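Local atomic coordinates of ribokinase (Thermotoga maritima, PDB entry 1VM7), a protein that probably phosphorylates D-ribose at O-5, using ATP and a divalent cation such as magnesium, to give D-ribose 5-phosphate. Residues A[174-178]-A[179-183]. Numbering follows the deposited sequence.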
ATOM      1  N   GLN A 174      23.104  -1.661   6.869  1.00 38.31           N
ATOM      2  CA  GLN A 174      23.732  -1.944   5.586  1.00 38.15           C
ATOM      3  C   GLN A 174      23.890  -0.684   4.711  1.00 37.06           C
ATOM      4  O   GLN A 174      23.140   0.274   4.825  1.00 36.86           O
ATOM      5  CB  GLN A 174      23.076  -3.121   4.870  1.00 38.42           C
ATOM      6  CG  GLN A 174      21.574  -3.094   4.661  1.00 41.10           C
ATOM      7  CD  GLN A 174      21.108  -4.419   3.991  1.00 40.86           C
ATOM      8  N   GLY A 175      24.931  -0.702   3.880  1.00 36.75           N
ATOM      9  CA  GLY A 175      25.245   0.369   2.943  1.00 36.28           C
ATOM     10  C   GLY A 175      26.039   1.515   3.537  1.00 36.48           C
ATOM     11  O   GLY A 175      26.086   2.599   2.956  1.00 37.13           O
ATOM     12  N   ILE A 176      26.629   1.306   4.709  1.00 36.22           N
ATOM     13  CA  ILE A 176      27.396   2.344   5.388  1.00 36.05           C
ATOM     14  C   ILE A 176      28.841   2.226   4.991  1.00 36.55           C
ATOM     15  O   ILE A 176      29.377   1.148   4.969  1.00 36.69           O
ATOM     16  CB  ILE A 176      27.256   2.224   6.917  1.00 36.21           C
ATOM     17  CG1 ILE A 176      25.779   2.382   7.290  1.00 35.64           C
ATOM     18  CG2 ILE A 176      28.156   3.267   7.622  1.00 36.03           C
ATOM     19  CD1 ILE A 176      25.473   2.176   8.722  1.00 36.79           C
ATOM     20  N   ASN A 177      29.472   3.346   4.654  1.00 37.46           N
ATOM     21  CA  ASN A 177      30.911   3.384   4.339  1.00 37.49           C
ATOM     22  C   ASN A 177      31.680   3.847   5.573  1.00 37.16           C
ATOM     23  O   ASN A 177      31.216   4.716   6.332  1.00 36.91           O
ATOM     24  CB  ASN A 177      31.197   4.317   3.131  1.00 38.29           C
ATOM     25  CG  ASN A 177      32.714   4.571   2.875  1.00 39.46           C
ATOM     26  OD1 ASN A 177      33.181   5.709   2.928  1.00 43.04           O
ATOM     27  ND2 ASN A 177      33.466   3.513   2.588  1.00 44.01           N
ATOM     28  N   GLU A 178      32.855   3.252   5.753  1.00 36.37           N
ATOM     29  CA  GLU A 178      33.735   3.492   6.890  1.00 36.47           C
ATOM     30  C   GLU A 178      34.075   4.960   7.127  1.00 35.61           C
ATOM     31  O   GLU A 178      34.426   5.369   8.239  1.00 35.27           O
ATOM     32  CB  GLU A 178      35.058   2.741   6.653  1.00 36.45           C
ATOM     33  CG  GLU A 178      35.989   2.702   7.847  1.00 37.66           C
ATOM     34  CD  GLU A 178      37.061   1.653   7.685  1.00 38.32           C
ATOM     35  OE1 GLU A 178      37.781   1.708   6.670  1.00 41.51           O
ATOM     36  OE2 GLU A 178      37.172   0.757   8.547  1.00 41.76           O
ATOM     37  N   GLU A 179      34.001   5.755   6.069  1.00 34.88           N
ATOM     38  CA  GLU A 179      34.479   7.125   6.125  1.00 34.76           C
ATOM     39  C   GLU A 179      33.707   7.959   7.141  1.00 33.85           C
ATOM     40  O   GLU A 179      34.254   8.917   7.692  1.00 33.80           O
ATOM     41  CB  GLU A 179      34.419   7.780   4.736  1.00 35.04           C
ATOM     42  CG  GLU A 179      35.109   9.137   4.628  1.00 36.16           C
ATOM     43  CD  GLU A 179      34.766   9.895   3.332  1.00 36.95           C
ATOM     44  OE1 GLU A 179      34.276   9.274   2.348  1.00 39.83           O
ATOM     45  OE2 GLU A 179      34.995  11.127   3.301  1.00 37.24           O
ATOM     46  N   ILE A 180      32.440   7.596   7.393  1.00 32.73           N
ATOM     47  CA  ILE A 180      31.570   8.416   8.218  1.00 31.76           C
ATOM     48  C   ILE A 180      32.003   8.464   9.681  1.00 31.17           C
ATOM     49  O   ILE A 180      31.823   9.485  10.347  1.00 30.66           O
ATOM     50  CB  ILE A 180      30.066   7.958   8.113  1.00 31.99           C
ATOM     51  CG1 ILE A 180      29.134   9.039   8.644  1.00 32.25           C
ATOM     52  CG2 ILE A 180      29.823   6.617   8.835  1.00 32.00           C
ATOM     53  CD1 ILE A 180      27.782   8.937   8.093  1.00 32.33           C
ATOM     54  N   PHE A 181      32.609   7.388  10.161  1.00 30.98           N
ATOM     55  CA  PHE A 181      32.788   7.170  11.601  1.00 31.16           C
ATOM     56  C   PHE A 181      33.659   8.220  12.285  1.00 31.31           C
ATOM     57  O   PHE A 181      33.360   8.642  13.393  1.00 31.55           O
ATOM     58  CB  PHE A 181      33.327   5.751  11.837  1.00 30.90           C
ATOM     59  CG  PHE A 181      32.382   4.672  11.383  1.00 30.41           C
ATOM     60  CD1 PHE A 181      31.148   4.517  12.000  1.00 32.01           C
ATOM     61  CD2 PHE A 181      32.698   3.833  10.327  1.00 31.08           C
ATOM     62  CE1 PHE A 181      30.258   3.537  11.593  1.00 31.07           C
ATOM     63  CE2 PHE A 181      31.814   2.850   9.921  1.00 31.89           C
ATOM     64  CZ  PHE A 181      30.577   2.711  10.562  1.00 30.89           C
ATOM     65  N   GLN A 182      34.726   8.637  11.610  1.00 31.54           N
ATOM     66  CA  GLN A 182      35.671   9.626  12.150  1.00 32.25           C
ATOM     67  C   GLN A 182      35.011  10.996  12.388  1.00 32.57           C
ATOM     68  O   GLN A 182      35.495  11.792  13.198  1.00 32.47           O
ATOM     69  CB  GLN A 182      36.871   9.802  11.199  1.00 32.15           C
ATOM     70  CG  GLN A 182      36.465  10.499   9.904  1.00 33.03           C
ATOM     71  CD  GLN A 182      37.437  10.314   8.783  1.00 32.65           C
ATOM     72  OE1 GLN A 182      38.562  10.780   8.865  1.00 32.96           O
ATOM     73  NE2 GLN A 182      36.998   9.661   7.704  1.00 32.94           N
ATOM     74  N   TYR A 183      33.910  11.252  11.682  1.00 32.56           N
ATOM     75  CA  TYR A 183      33.147  12.494  11.817  1.00 32.71           C
ATOM     76  C   TYR A 183      32.063  12.460  12.895  1.00 32.60           C
ATOM     77  O   TYR A 183      31.426  13.480  13.150  1.00 33.23           O
ATOM     78  CB  TYR A 183      32.523  12.871  10.473  1.00 32.29           C
ATOM     79  CG  TYR A 183      33.563  13.056   9.402  1.00 32.64           C
ATOM     80  CD1 TYR A 183      34.516  14.076   9.505  1.00 33.13           C
ATOM     81  CD2 TYR A 183      33.620  12.214   8.308  1.00 31.80           C
ATOM     82  CE1 TYR A 183      35.499  14.251   8.532  1.00 32.14           C
ATOM     83  CE2 TYR A 183      34.590  12.377   7.340  1.00 31.86           C
ATOM     84  CZ  TYR A 183      35.521  13.410   7.447  1.00 32.50           C
ATOM     85  OH  TYR A 183      36.503  13.560   6.482  1.00 32.87           O
TER
HETATM   86  O   HOH W   1      35.967   7.251   9.690  1.00 40.23           O
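An Asx turn at Asn177 leads into a short run of helical turns, and Ile176, just before it, meets Ile180 and Phe181 through its CG2 methyl. Asn177 OD1 accepts a weak, bent bond from Glu179 N (3.2 Å, N-H...O 149°). With chi1 at 171°, Asn177 CG lies anti to the backbone N and beside the carbonyl carbon, on the side of the following residues, where OD1 can reach Glu179 N; a short polar side chain with an acceptor suits this place. Asn177 O takes a weak bond from Ile180 N at 3.3 Å, and Glu178 O likewise accepts from Phe181 N. A water also donates to Glu178 O (2.8 Å) and accepts from Gln182 N, bridging a carbonyl and an amide four residues apart. Gln182 is long enough to fold back, NE2 meeting a lone pair of Glu179 O at 2.8 Å in the carbonyl plane.

These turns belong to the connection between the neighbouring parallel strands 165-168 and 186-187 of the large sheet of the ribokinase fold. Apolar side chains suit the side facing the protein: Ile176 CG2 lies 3.9 Å from Ile180 CG2 and 3.8 Å from Phe181 CZ, while Ile180 CG2 sits over the centre of one ring face. Were Phe181 replaced by an alanine, Ile176 and Ile180 would probably lose the ring they pack on, with a gap opened beside Phe201 and Phe215. Phe201 meets that buried ring edge-to-face, joining the turns to helix 191-202, whereas Ile180 touches Phe152 of helix 152-161.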